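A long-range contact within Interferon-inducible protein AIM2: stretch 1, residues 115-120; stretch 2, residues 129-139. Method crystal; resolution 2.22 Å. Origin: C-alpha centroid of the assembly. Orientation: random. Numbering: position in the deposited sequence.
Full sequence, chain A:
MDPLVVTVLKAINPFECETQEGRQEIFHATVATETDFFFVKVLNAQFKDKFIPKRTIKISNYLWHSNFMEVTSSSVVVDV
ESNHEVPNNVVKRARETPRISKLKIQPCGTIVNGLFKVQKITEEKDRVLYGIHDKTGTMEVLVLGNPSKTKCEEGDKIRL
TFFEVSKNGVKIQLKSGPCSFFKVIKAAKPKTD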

# COMPACT_ATOMS: atom_id res chain seq x y z
N LEU A 115 -2.66 0.21 -8.57
CA LEU A 115 -3.33 1.15 -9.44
C LEU A 115 -4.50 0.43 -10.09
O LEU A 115 -4.32 -0.59 -10.74
CB LEU A 115 -2.37 1.65 -10.53
CG LEU A 115 -2.95 2.69 -11.49
CD1 LEU A 115 -3.25 4.02 -10.77
CD2 LEU A 115 -2.02 2.91 -12.69
N PHE A 116 -5.70 0.97 -9.93
CA PHE A 116 -6.89 0.25 -10.35
C PHE A 116 -7.84 1.07 -11.20
O PHE A 116 -8.16 2.20 -10.85
CB PHE A 116 -7.63 -0.30 -9.13
CG PHE A 116 -6.80 -1.21 -8.27
CD1 PHE A 116 -6.72 -2.57 -8.55
CD2 PHE A 116 -6.13 -0.72 -7.16
CE1 PHE A 116 -5.98 -3.42 -7.74
CE2 PHE A 116 -5.38 -1.57 -6.34
CZ PHE A 116 -5.30 -2.92 -6.64
N LYS A 117 -8.29 0.48 -12.31
CA LYS A 117 -9.31 1.08 -13.15
C LYS A 117 -10.64 0.97 -12.43
O LYS A 117 -11.00 -0.10 -11.93
CB LYS A 117 -9.42 0.37 -14.50
CG LYS A 117 -8.21 0.50 -15.43
CD LYS A 117 -8.45 -0.30 -16.70
CE LYS A 117 -8.45 -1.80 -16.41
NZ LYS A 117 -7.15 -2.32 -15.89
N VAL A 118 -11.37 2.07 -12.39
CA VAL A 118 -12.71 2.09 -11.83
C VAL A 118 -13.80 2.27 -12.89
O VAL A 118 -13.74 3.18 -13.72
CB VAL A 118 -12.85 3.16 -10.72
CG1 VAL A 118 -12.11 4.42 -11.10
CG2 VAL A 118 -14.32 3.44 -10.41
N GLN A 119 -14.80 1.38 -12.84
CA GLN A 119 -15.97 1.45 -13.69
C GLN A 119 -17.17 2.18 -13.04
O GLN A 119 -17.86 2.94 -13.71
CB GLN A 119 -16.39 0.05 -14.14
CG GLN A 119 -16.48 -0.95 -12.99
CD GLN A 119 -16.82 -2.36 -13.45
OE1 GLN A 119 -16.85 -2.64 -14.64
NE2 GLN A 119 -17.07 -3.24 -12.49
N LYS A 120 -17.42 1.94 -11.75
CA LYS A 120 -18.54 2.63 -11.06
C LYS A 120 -18.23 3.19 -9.66
O LYS A 120 -17.39 2.67 -8.94
CB LYS A 120 -19.80 1.76 -11.04
CG LYS A 120 -19.73 0.49 -10.21
CD LYS A 120 -21.05 -0.28 -10.32
CE LYS A 120 -21.12 -1.43 -9.31
NZ LYS A 120 -22.40 -2.19 -9.39
N LEU A 129 -18.00 3.78 -2.51
CA LEU A 129 -17.69 2.44 -2.98
C LEU A 129 -17.26 2.54 -4.43
O LEU A 129 -17.98 3.10 -5.26
CB LEU A 129 -18.90 1.51 -2.85
CG LEU A 129 -18.56 0.04 -2.66
CD1 LEU A 129 -17.76 -0.15 -1.38
CD2 LEU A 129 -19.79 -0.85 -2.66
N TYR A 130 -16.09 2.00 -4.73
CA TYR A 130 -15.56 2.10 -6.08
C TYR A 130 -15.58 0.72 -6.73
O TYR A 130 -14.92 -0.20 -6.26
CB TYR A 130 -14.13 2.64 -6.05
CG TYR A 130 -14.02 4.07 -5.56
CD1 TYR A 130 -14.12 5.14 -6.45
CD2 TYR A 130 -13.78 4.36 -4.22
CE1 TYR A 130 -14.00 6.45 -6.01
CE2 TYR A 130 -13.66 5.66 -3.78
CZ TYR A 130 -13.77 6.71 -4.67
OH TYR A 130 -13.66 8.00 -4.23
N GLY A 131 -16.35 0.59 -7.80
CA GLY A 131 -16.33 -0.64 -8.56
C GLY A 131 -15.05 -0.59 -9.37
O GLY A 131 -14.87 0.28 -10.21
N ILE A 132 -14.14 -1.52 -9.10
CA ILE A 132 -12.90 -1.58 -9.84
C ILE A 132 -12.87 -2.86 -10.66
O ILE A 132 -13.57 -3.83 -10.33
CB ILE A 132 -11.65 -1.53 -8.93
CG1 ILE A 132 -11.57 -2.77 -8.04
CG2 ILE A 132 -11.65 -0.26 -8.10
CD1 ILE A 132 -10.23 -2.90 -7.28
N HIS A 133 -12.07 -2.85 -11.73
CA HIS A 133 -12.04 -4.00 -12.63
C HIS A 133 -10.71 -4.22 -13.35
O HIS A 133 -9.96 -3.28 -13.63
CB HIS A 133 -13.17 -3.89 -13.67
CG HIS A 133 -12.92 -2.86 -14.72
ND1 HIS A 133 -13.13 -1.52 -14.50
CD2 HIS A 133 -12.48 -2.97 -16.00
CE1 HIS A 133 -12.83 -0.84 -15.60
NE2 HIS A 133 -12.43 -1.70 -16.52
N ASP A 134 -10.44 -5.49 -13.63
CA ASP A 134 -9.40 -5.89 -14.56
C ASP A 134 -9.93 -7.08 -15.36
O ASP A 134 -11.13 -7.35 -15.32
CB ASP A 134 -8.06 -6.17 -13.85
CG ASP A 134 -8.14 -7.32 -12.84
OD1 ASP A 134 -8.98 -8.22 -13.00
OD2 ASP A 134 -7.36 -7.31 -11.86
N LYS A 135 -9.06 -7.79 -16.07
CA LYS A 135 -9.52 -8.91 -16.89
C LYS A 135 -9.88 -10.17 -16.08
O LYS A 135 -10.43 -11.11 -16.64
CB LYS A 135 -8.49 -9.22 -17.99
CG LYS A 135 -8.44 -8.16 -19.07
CD LYS A 135 -7.53 -8.54 -20.23
CE LYS A 135 -8.11 -8.05 -21.54
NZ LYS A 135 -8.57 -6.63 -21.44
N THR A 136 -9.59 -10.16 -14.78
CA THR A 136 -9.77 -11.35 -13.96
C THR A 136 -11.05 -11.32 -13.12
O THR A 136 -11.40 -12.31 -12.46
CB THR A 136 -8.60 -11.54 -12.98
OG1 THR A 136 -8.48 -10.39 -12.14
CG2 THR A 136 -7.28 -11.80 -13.74
N GLY A 137 -11.73 -10.18 -13.11
CA GLY A 137 -12.95 -10.04 -12.34
C GLY A 137 -13.26 -8.61 -11.95
O GLY A 137 -12.60 -7.67 -12.42
N THR A 138 -14.28 -8.44 -11.13
CA THR A 138 -14.66 -7.13 -10.61
C THR A 138 -14.56 -7.17 -9.09
O THR A 138 -14.63 -8.24 -8.48
CB THR A 138 -16.09 -6.74 -11.01
OG1 THR A 138 -17.01 -7.73 -10.52
CG2 THR A 138 -16.21 -6.64 -12.52
N MET A 139 -14.42 -5.99 -8.49
CA MET A 139 -14.28 -5.93 -7.04
C MET A 139 -14.71 -4.56 -6.56
O MET A 139 -14.95 -3.66 -7.36
CB MET A 139 -12.82 -6.21 -6.65
CG MET A 139 -12.62 -6.70 -5.23
SD MET A 139 -10.86 -6.91 -4.89
CE MET A 139 -10.97 -7.60 -3.23
O HOH W 1 -7.44 -2.21 -13.09

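Residues 115-120 and the strand that opens the second stretch pair in antiparallel fashion, though their N-to-C directions differ by 121°, and the register shifts by one between Val 118 and Lys 120, a beta bulge. His 133 N donates to Lys 117 O at 3.0 Å; past the bulge, Gly 131 N donates to Lys 120 O at 2.6 Å. Gly 131 O serves both residues there, accepting from Gln 119 N at 2.9 Å and weakly from Lys 120 N at 3.4 Å. The bulge accompanies an unusual Gln 119 backbone, whose psi of -40° departs from the extended values of its neighbours.

Glycine suits position 131 because a CB would lie 2.6 Å from Lys 120 CG, a clash. Lys 120 has chi1 p; beyond chi1 its chain is extended, and its end leads away into the exposed surroundings.

Val 118 and Ile 132 share one face of the sheet, their CA atoms only 4.2 Å apart. Ile 132 adopts p, t, bringing CD1 to 3.7 Å from Phe 116 CD1, while Val 118 CG2 meets the edge of the Tyr 130 ring, 4.3 Å from CD1. Val 118 and Ile 132, both buried, are apolar, as suits this side; the Phe 116 and Tyr 130 rings add apolar contacts.

Lys 117 and His 133 occupy the other face. His 133, at chi1 p, sets its ring beside the first strand: Lys 117 CB makes an off-centre CH-pi contact, 4.2 Å from the ring centroid, and Gln 119 CB lies 3.6 Å from His 133 ND1, a buried atom without a polar partner. The m, t, m, m chain of Lys 117 folds back so that NZ reaches a water at 2.8 Å (NZ to the water O). That water also accepts from Lys 117 N and donates to His 133 O, bridging the two strands. Gln 119, at p, t, leaves the strand sideways, and its NE2 lies 3.5 Å from Thr 138 CG2, a packing contact and not a hydrogen bond.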